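Local structure of biofilm-associated surface protein (Staphylococcus aureus, 7C7U) at residues T204-A209 with N249-N254; F241-T246 with N308-I313. The protein is a cell wall-anchored surface protein of the bacterium that promotes biofilm formation, probably by switching to functional amyloid under the control of calcium. One frame throughout, in Å; residues are numbered along the deposited sequence.

Contact 1 of 2, residues T204-A209 with N249-N254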
ATOM      1  N   THR A 204      41.742  -2.508  -8.730  1.00 29.97           N
ATOM      2  CA  THR A 204      42.561  -3.406  -7.933  1.00 31.53           C
ATOM      3  C   THR A 204      42.479  -3.087  -6.450  1.00 31.37           C
ATOM      4  O   THR A 204      42.858  -3.932  -5.629  1.00 31.62           O
ATOM      5  CB  THR A 204      44.032  -3.357  -8.378  1.00 34.31           C
ATOM      6  OG1 THR A 204      44.535  -2.026  -8.214  1.00 32.98           O
ATOM      7  CG2 THR A 204      44.153  -3.761  -9.842  1.00 33.08           C
ATOM      8  N   GLU A 205      42.002  -1.896  -6.092  1.00 32.24           N
ATOM      9  CA  GLU A 205      42.000  -1.463  -4.696  1.00 33.33           C
ATOM     10  C   GLU A 205      40.962  -2.236  -3.906  1.00 30.92           C
ATOM     11  O   GLU A 205      39.781  -2.243  -4.271  1.00 31.17           O
ATOM     12  CB  GLU A 205      41.675   0.023  -4.580  1.00 31.78           C
ATOM     13  CG  GLU A 205      42.644   0.934  -5.274  1.00 37.97           C
ATOM     14  CD  GLU A 205      42.596   2.343  -4.753  1.00 30.56           C
ATOM     15  OE1 GLU A 205      42.961   3.241  -5.530  1.00 36.34           O
ATOM     16  OE2 GLU A 205      42.139   2.567  -3.612  1.00 35.16           O
ATOM     17  N   ASN A 206      41.399  -2.844  -2.801  1.00 26.32           N
ATOM     18  CA  ASN A 206      40.537  -3.526  -1.838  1.00 31.40           C
ATOM     19  C   ASN A 206      39.581  -4.471  -2.547  1.00 35.51           C
ATOM     20  O   ASN A 206      38.352  -4.458  -2.360  1.00 25.88           O
ATOM     21  CB  ASN A 206      39.769  -2.516  -1.005  1.00 27.18           C
ATOM     22  CG  ASN A 206      40.678  -1.618  -0.237  1.00 31.53           C
ATOM     23  OD1 ASN A 206      40.997  -0.521  -0.684  1.00 29.42           O
ATOM     24  ND2 ASN A 206      41.156  -2.097   0.904  1.00 33.13           N
ATOM     25  N   ASN A 207      40.195  -5.329  -3.344  1.00 27.48           N
ATOM     26  CA  ASN A 207      39.505  -6.143  -4.325  1.00 27.81           C
ATOM     27  C   ASN A 207      38.731  -7.259  -3.662  1.00 26.24           C
ATOM     28  O   ASN A 207      37.750  -7.750  -4.225  1.00 27.19           O
ATOM     29  CB  ASN A 207      40.539  -6.705  -5.309  1.00 31.70           C
ATOM     30  CG  ASN A 207      39.910  -7.329  -6.523  1.00 32.42           C
ATOM     31  OD1 ASN A 207      39.578  -6.641  -7.482  1.00 31.19           O
ATOM     32  ND2 ASN A 207      39.734  -8.646  -6.485  1.00 31.90           N
ATOM     33  N   ASN A 208      39.149  -7.677  -2.472  1.00 26.15           N
ATOM     34  CA  ASN A 208      38.412  -8.705  -1.740  1.00 30.94           C
ATOM     35  C   ASN A 208      37.620  -8.161  -0.548  1.00 29.97           C
ATOM     36  O   ASN A 208      37.142  -8.952   0.272  1.00 30.15           O
ATOM     37  CB  ASN A 208      39.360  -9.812  -1.274  1.00 36.18           C
ATOM     38  CG  ASN A 208      38.622 -11.103  -0.959  1.00 40.44           C
ATOM     39  OD1 ASN A 208      37.799 -11.577  -1.749  1.00 42.29           O
ATOM     40  ND2 ASN A 208      38.865 -11.645   0.227  1.00 45.09           N
ATOM     41  N   ALA A 209      37.458  -6.837  -0.433  1.00 27.65           N
ATOM     42  CA  ALA A 209      36.828  -6.256   0.757  1.00 28.82           C
ATOM     43  C   ALA A 209      35.325  -6.546   0.828  1.00 26.82           C
ATOM     44  O   ALA A 209      34.776  -6.785   1.912  1.00 25.13           O
ATOM     45  CB  ALA A 209      37.057  -4.741   0.787  1.00 27.29           C
ATOM     46  N   ASN A 249      43.956   9.671  -3.154  1.00 33.43           N
ATOM     47  CA  ASN A 249      43.401   8.374  -3.517  1.00 31.68           C
ATOM     48  C   ASN A 249      41.989   8.158  -2.972  1.00 34.14           C
ATOM     49  O   ASN A 249      41.522   7.015  -2.940  1.00 33.95           O
ATOM     50  CB  ASN A 249      44.317   7.259  -3.026  1.00 33.33           C
ATOM     51  CG  ASN A 249      45.654   7.269  -3.736  1.00 36.74           C
ATOM     52  OD1 ASN A 249      45.784   7.852  -4.812  1.00 39.79           O
ATOM     53  ND2 ASN A 249      46.655   6.641  -3.135  1.00 39.35           N
ATOM     54  N   GLN A 250      41.317   9.216  -2.529  1.00 31.06           N
ATOM     55  CA  GLN A 250      39.962   9.075  -1.999  1.00 34.02           C
ATOM     56  C   GLN A 250      39.011   8.485  -3.035  1.00 31.49           C
ATOM     57  O   GLN A 250      39.088   8.781  -4.231  1.00 31.20           O
ATOM     58  CB  GLN A 250      39.419  10.419  -1.525  1.00 33.00           C
ATOM     59  CG  GLN A 250      40.055  10.955  -0.257  1.00 35.14           C
ATOM     60  CD  GLN A 250      39.784  10.115   0.978  1.00 34.00           C
ATOM     61  OE1 GLN A 250      38.658   9.696   1.236  1.00 33.91           O
ATOM     62  NE2 GLN A 250      40.829   9.877   1.767  1.00 33.18           N
ATOM     63  N   TRP A 251      38.114   7.633  -2.563  1.00 30.35           N
ATOM     64  CA  TRP A 251      37.076   7.067  -3.392  1.00 27.88           C
ATOM     65  C   TRP A 251      35.941   8.076  -3.615  1.00 25.32           C
ATOM     66  O   TRP A 251      35.823   9.086  -2.919  1.00 29.02           O
ATOM     67  CB  TRP A 251      36.515   5.807  -2.744  1.00 26.69           C
ATOM     68  CG  TRP A 251      37.447   4.642  -2.695  1.00 27.39           C
ATOM     69  CD1 TRP A 251      38.730   4.559  -3.205  1.00 28.40           C
ATOM     70  CD2 TRP A 251      37.172   3.371  -2.099  1.00 27.07           C
ATOM     71  NE1 TRP A 251      39.263   3.310  -2.936  1.00 26.50           N
ATOM     72  CE2 TRP A 251      38.335   2.568  -2.256  1.00 27.44           C
ATOM     73  CE3 TRP A 251      36.072   2.842  -1.424  1.00 26.98           C
ATOM     74  CZ2 TRP A 251      38.398   1.261  -1.804  1.00 27.15           C
ATOM     75  CZ3 TRP A 251      36.148   1.547  -0.953  1.00 31.09           C
ATOM     76  CH2 TRP A 251      37.302   0.771  -1.146  1.00 29.00           C
ATOM     77  N   ALA A 252      35.056   7.756  -4.558  1.00 28.95           N
ATOM     78  CA  ALA A 252      33.836   8.537  -4.737  1.00 32.26           C
ATOM     79  C   ALA A 252      32.615   7.635  -4.642  1.00 31.47           C
ATOM     80  O   ALA A 252      32.659   6.473  -5.052  1.00 30.05           O
ATOM     81  CB  ALA A 252      33.834   9.263  -6.089  1.00 33.65           C
ATOM     82  N   TYR A 253      31.510   8.188  -4.117  1.00 32.04           N
ATOM     83  CA  TYR A 253      30.220   7.525  -4.168  1.00 30.20           C
ATOM     84  C   TYR A 253      29.420   8.080  -5.343  1.00 31.07           C
ATOM     85  O   TYR A 253      29.319   9.302  -5.510  1.00 31.74           O
ATOM     86  CB  TYR A 253      29.438   7.714  -2.864  1.00 28.94           C
ATOM     87  CG  TYR A 253      28.148   6.937  -2.860  1.00 30.16           C
ATOM     88  CD1 TYR A 253      28.162   5.548  -2.928  1.00 27.84           C
ATOM     89  CD2 TYR A 253      26.902   7.590  -2.793  1.00 26.20           C
ATOM     90  CE1 TYR A 253      26.999   4.826  -2.950  1.00 28.07           C
ATOM     91  CE2 TYR A 253      25.744   6.874  -2.818  1.00 29.75           C
ATOM     92  CZ  TYR A 253      25.786   5.503  -2.877  1.00 30.30           C
ATOM     93  OH  TYR A 253      24.613   4.803  -2.883  1.00 29.94           O
ATOM     94  N   ASN A 254      28.832   7.182  -6.128  1.00 29.15           N
ATOM     95  CA  ASN A 254      28.149   7.505  -7.375  1.00 28.88           C
ATOM     96  C   ASN A 254      26.722   6.986  -7.299  1.00 29.99           C
ATOM     97  O   ASN A 254      26.479   5.906  -6.756  1.00 30.66           O
ATOM     98  CB  ASN A 254      28.881   6.862  -8.574  1.00 27.25           C
ATOM     99  CG  ASN A 254      30.358   7.196  -8.598  1.00 30.60           C
ATOM    100  OD1 ASN A 254      30.788   8.111  -9.298  1.00 31.79           O
ATOM    101  ND2 ASN A 254      31.148   6.467  -7.800  1.00 27.70           N
TER
HETATM  102  O   HOH W   1      41.791   5.540  -5.300  1.00 33.58           O
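The indole of Trp251 meets the side chains of Glu205 and Asn206 along its nitrogen-bearing edge. Its NE1 donates to Glu205 OE2 at 3.0 Å in a nearly straight bond, with an N-H...O angle of 173° and the oxygen lying almost in the ring plane. Seen from the glutamate the approach is less regular: NE1 stands well above the carboxylate plane, 53° out of it, and the planes of the carboxylate and the ring are 51° apart. Glu205 spans the distance with a chain extended beyond CG, running past the tryptophan in the opposite direction. Farther along the same edge, Asn206 OD1 lies 3.3 Å from Trp251 CZ2, close to the ring plane, while the amide is turned steeply against the indole. The second carboxylate oxygen works through water: one water donates to Glu205 OE1 at 2.6 Å and to the backbone O of Asn249 at 2.8 Å. Lys245 forms a salt bridge with Glu205 OE2 and a hydrogen bond with Asn206 OD1, so that OE2 is gripped by both the indole N-H and an ammonium group, a setting likely to keep the glutamate ionised. Behind Asn206 a type I turn leads to Ala209, whose N bonds to Asn206 O at 3.2 Å. The contact thus ties the loop between helix 193-199 and strand 210-220 to the residues just ahead of strand 252-257, which pairs with strands 301-305 and 359-369 of a four-stranded antiparallel sheet.

Contact 2 of 2, residues F241-T246 with N308-I313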
ATOM      1  N   PHE A 241      36.918  -4.875   6.628  1.00 28.35           N
ATOM      2  CA  PHE A 241      37.420  -3.758   5.841  1.00 32.71           C
ATOM      3  C   PHE A 241      37.485  -2.464   6.640  1.00 30.62           C
ATOM      4  O   PHE A 241      36.575  -2.131   7.407  1.00 29.82           O
ATOM      5  CB  PHE A 241      36.533  -3.545   4.607  1.00 30.75           C
ATOM      6  CG  PHE A 241      36.858  -2.296   3.852  1.00 29.68           C
ATOM      7  CD1 PHE A 241      37.996  -2.229   3.056  1.00 31.38           C
ATOM      8  CD2 PHE A 241      36.047  -1.184   3.952  1.00 32.74           C
ATOM      9  CE1 PHE A 241      38.299  -1.070   2.365  1.00 32.08           C
ATOM     10  CE2 PHE A 241      36.346  -0.023   3.260  1.00 32.60           C
ATOM     11  CZ  PHE A 241      37.475   0.031   2.466  1.00 30.29           C
ATOM     12  N   SER A 242      38.553  -1.715   6.408  1.00 32.08           N
ATOM     13  CA  SER A 242      38.743  -0.404   7.008  1.00 34.06           C
ATOM     14  C   SER A 242      39.131   0.560   5.894  1.00 36.24           C
ATOM     15  O   SER A 242      40.097   0.303   5.158  1.00 32.45           O
ATOM     16  CB  SER A 242      39.823  -0.472   8.096  1.00 37.59           C
ATOM     17  OG  SER A 242      39.740   0.631   8.963  1.00 44.38           O
ATOM     18  N   TYR A 243      38.357   1.646   5.745  1.00 28.32           N
ATOM     19  CA  TYR A 243      38.595   2.652   4.711  1.00 31.22           C
ATOM     20  C   TYR A 243      39.563   3.707   5.242  1.00 31.67           C
ATOM     21  O   TYR A 243      39.271   4.376   6.239  1.00 29.84           O
ATOM     22  CB  TYR A 243      37.285   3.327   4.263  1.00 26.54           C
ATOM     23  CG  TYR A 243      37.526   4.400   3.215  1.00 27.73           C
ATOM     24  CD1 TYR A 243      37.595   4.073   1.856  1.00 29.56           C
ATOM     25  CD2 TYR A 243      37.710   5.729   3.573  1.00 27.42           C
ATOM     26  CE1 TYR A 243      37.817   5.041   0.888  1.00 27.68           C
ATOM     27  CE2 TYR A 243      37.954   6.702   2.609  1.00 29.93           C
ATOM     28  CZ  TYR A 243      38.008   6.349   1.270  1.00 28.47           C
ATOM     29  OH  TYR A 243      38.236   7.303   0.307  1.00 29.42           O
ATOM     30  N   SER A 244      40.709   3.854   4.578  1.00 32.31           N
ATOM     31  CA  SER A 244      41.641   4.942   4.869  1.00 32.94           C
ATOM     32  C   SER A 244      42.510   5.152   3.638  1.00 36.45           C
ATOM     33  O   SER A 244      43.201   4.228   3.201  1.00 36.00           O
ATOM     34  CB  SER A 244      42.505   4.636   6.097  1.00 37.23           C
ATOM     35  OG  SER A 244      43.371   5.725   6.373  1.00 38.39           O
ATOM     36  N   LYS A 245      42.455   6.345   3.067  1.00 31.83           N
ATOM     37  CA  LYS A 245      43.173   6.659   1.846  1.00 33.74           C
ATOM     38  C   LYS A 245      43.825   8.014   2.029  1.00 34.59           C
ATOM     39  O   LYS A 245      43.331   8.849   2.791  1.00 32.69           O
ATOM     40  CB  LYS A 245      42.227   6.707   0.615  1.00 31.93           C
ATOM     41  CG  LYS A 245      41.403   5.444   0.385  1.00 32.66           C
ATOM     42  CD  LYS A 245      42.280   4.305  -0.162  1.00 31.91           C
ATOM     43  CE  LYS A 245      41.551   2.966  -0.064  1.00 33.67           C
ATOM     44  NZ  LYS A 245      42.297   1.885  -0.775  1.00 32.05           N
ATOM     45  N   THR A 246      44.913   8.241   1.299  1.00 33.83           N
ATOM     46  CA  THR A 246      45.412   9.598   1.173  1.00 37.79           C
ATOM     47  C   THR A 246      44.344  10.473   0.517  1.00 38.42           C
ATOM     48  O   THR A 246      43.405   9.979  -0.114  1.00 37.34           O
ATOM     49  CB  THR A 246      46.694   9.639   0.340  1.00 36.22           C
ATOM     50  OG1 THR A 246      46.405   9.254  -1.008  1.00 36.92           O
ATOM     51  CG2 THR A 246      47.782   8.701   0.917  1.00 37.56           C
ATOM     52  N   ASN A 308      38.137  13.075   2.972  1.00 34.84           N
ATOM     53  CA  ASN A 308      38.136  11.886   3.825  1.00 34.62           C
ATOM     54  C   ASN A 308      36.723  11.307   3.799  1.00 34.68           C
ATOM     55  O   ASN A 308      35.869  11.721   4.586  1.00 30.96           O
ATOM     56  CB  ASN A 308      38.580  12.215   5.245  1.00 33.58           C
ATOM     57  CG  ASN A 308      38.822  10.973   6.068  1.00 31.85           C
ATOM     58  OD1 ASN A 308      38.240   9.930   5.794  1.00 33.34           O
ATOM     59  ND2 ASN A 308      39.685  11.071   7.078  1.00 30.44           N
ATOM     60  N   LEU A 309      36.505  10.311   2.931  1.00 35.58           N
ATOM     61  CA  LEU A 309      35.169   9.763   2.718  1.00 32.81           C
ATOM     62  C   LEU A 309      34.550   9.197   3.993  1.00 31.43           C
ATOM     63  O   LEU A 309      33.316   9.064   4.075  1.00 30.16           O
ATOM     64  CB  LEU A 309      35.227   8.691   1.624  1.00 33.06           C
ATOM     65  CG  LEU A 309      33.929   8.280   0.926  1.00 32.88           C
ATOM     66  CD1 LEU A 309      33.204   9.489   0.344  1.00 33.87           C
ATOM     67  CD2 LEU A 309      34.191   7.234  -0.144  1.00 29.04           C
ATOM     68  N   ASN A 310      35.363   8.880   5.001  1.00 30.20           N
ATOM     69  CA  ASN A 310      34.813   8.463   6.294  1.00 30.56           C
ATOM     70  C   ASN A 310      33.856   9.492   6.888  1.00 33.12           C
ATOM     71  O   ASN A 310      33.033   9.137   7.744  1.00 31.63           O
ATOM     72  CB  ASN A 310      35.940   8.200   7.295  1.00 31.17           C
ATOM     73  CG  ASN A 310      36.709   6.934   6.991  1.00 29.75           C
ATOM     74  OD1 ASN A 310      36.136   5.850   6.987  1.00 30.18           O
ATOM     75  ND2 ASN A 310      38.014   7.058   6.785  1.00 26.94           N
ATOM     76  N   LYS A 311      33.950  10.757   6.480  1.00 31.47           N
ATOM     77  CA  LYS A 311      33.012  11.748   6.999  1.00 35.63           C
ATOM     78  C   LYS A 311      31.626  11.624   6.376  1.00 34.32           C
ATOM     79  O   LYS A 311      30.651  12.136   6.947  1.00 35.66           O
ATOM     80  CB  LYS A 311      33.555  13.168   6.782  1.00 37.56           C
ATOM     81  CG  LYS A 311      34.883  13.434   7.495  1.00 43.61           C
ATOM     82  CD  LYS A 311      35.253  14.898   7.607  1.00 50.22           C
ATOM     83  CE  LYS A 311      36.097  15.401   6.491  1.00 52.30           C
ATOM     84  NZ  LYS A 311      36.544  16.807   6.752  1.00 58.12           N
ATOM     85  N   LEU A 312      31.515  10.971   5.220  1.00 30.74           N
ATOM     86  CA  LEU A 312      30.253  10.874   4.491  1.00 33.74           C
ATOM     87  C   LEU A 312      29.603   9.509   4.566  1.00 35.57           C
ATOM     88  O   LEU A 312      28.371   9.417   4.493  1.00 34.26           O
ATOM     89  CB  LEU A 312      30.455  11.235   3.019  1.00 29.73           C
ATOM     90  CG  LEU A 312      30.912  12.672   2.823  1.00 36.03           C
ATOM     91  CD1 LEU A 312      31.065  12.983   1.347  1.00 30.02           C
ATOM     92  CD2 LEU A 312      29.918  13.618   3.489  1.00 36.42           C
ATOM     93  N   ILE A 313      30.400   8.457   4.728  1.00 29.92           N
ATOM     94  CA  ILE A 313      29.927   7.083   4.737  1.00 27.78           C
ATOM     95  C   ILE A 313      30.483   6.397   5.972  1.00 29.63           C
ATOM     96  O   ILE A 313      31.693   6.456   6.229  1.00 33.74           O
ATOM     97  CB  ILE A 313      30.351   6.330   3.459  1.00 29.61           C
ATOM     98  CG1 ILE A 313      29.606   6.884   2.238  1.00 34.47           C
ATOM     99  CG2 ILE A 313      30.121   4.818   3.613  1.00 28.81           C
ATOM    100  CD1 ILE A 313      30.165   6.390   0.925  1.00 28.86           C
TER
HETATM  101  O   HOH W   2      40.417   8.435   4.394  1.00 31.07           O
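Tyr243 and Leu309 make the close apolar part of this contact, the phenol crossing the leucine side chain at about a right angle with CE2 of Tyr243 3.5 Å from CB of Leu309. A chi1 of 178°, which sets CG trans to N, extends the tyrosine ring toward 308-313, so that its CE2 side lies against the leucine and its OH gets to Gln250 OE1 and Trp251 N, bonding to both. Asn310 comes to the ring edge, its ND2 3.5 Å from Tyr243 CD2 and near the ring plane. The same nitrogen donates to Tyr243 O at 3.0 Å (N-H...O angle 166°), from above the carbonyl plane, and to Asn308 OD1 at 3.0 Å along a lone pair. Asn308 OD1 also accepts from Asn310 N, which makes an Asx turn at the start of the 3-10 segment 309-311. Toward Lys245 the contact loosens: a water accepts from Lys245 N at 3.2 Å and gives only a weak bond to Asn308 OD1, while the lysine chain leads away. With Asn317 ND2 donating to Asn310 OD1, both ends of the amide are engaged; the chemistry implies an asparagine held in a fixed rotation, joining two loops through neutral hydrogen bonds beside an apolar patch.

In the fold
From the N terminus, the chain passes 204-209, runs through strands 210-220 and 228-237, and reaches 241-246. It then comes to 249-254, where contact 1 closes its loop. Contact 2 closes later, when the chain has continued through strands 252-257, 265-272, 290-294 and 301-305 to 308-313. The two loops cross, because 241-246 lies within the first and 249-254 within the second. Their centres are about 10 Å apart, and Lys245 and Gln250 connect them directly. Together they hold three loops beside the start of strand 252-257: two cross between the five-stranded and four-stranded antiparallel sheets, one in each direction, and the third enters the five-stranded sheet from helix 193-199.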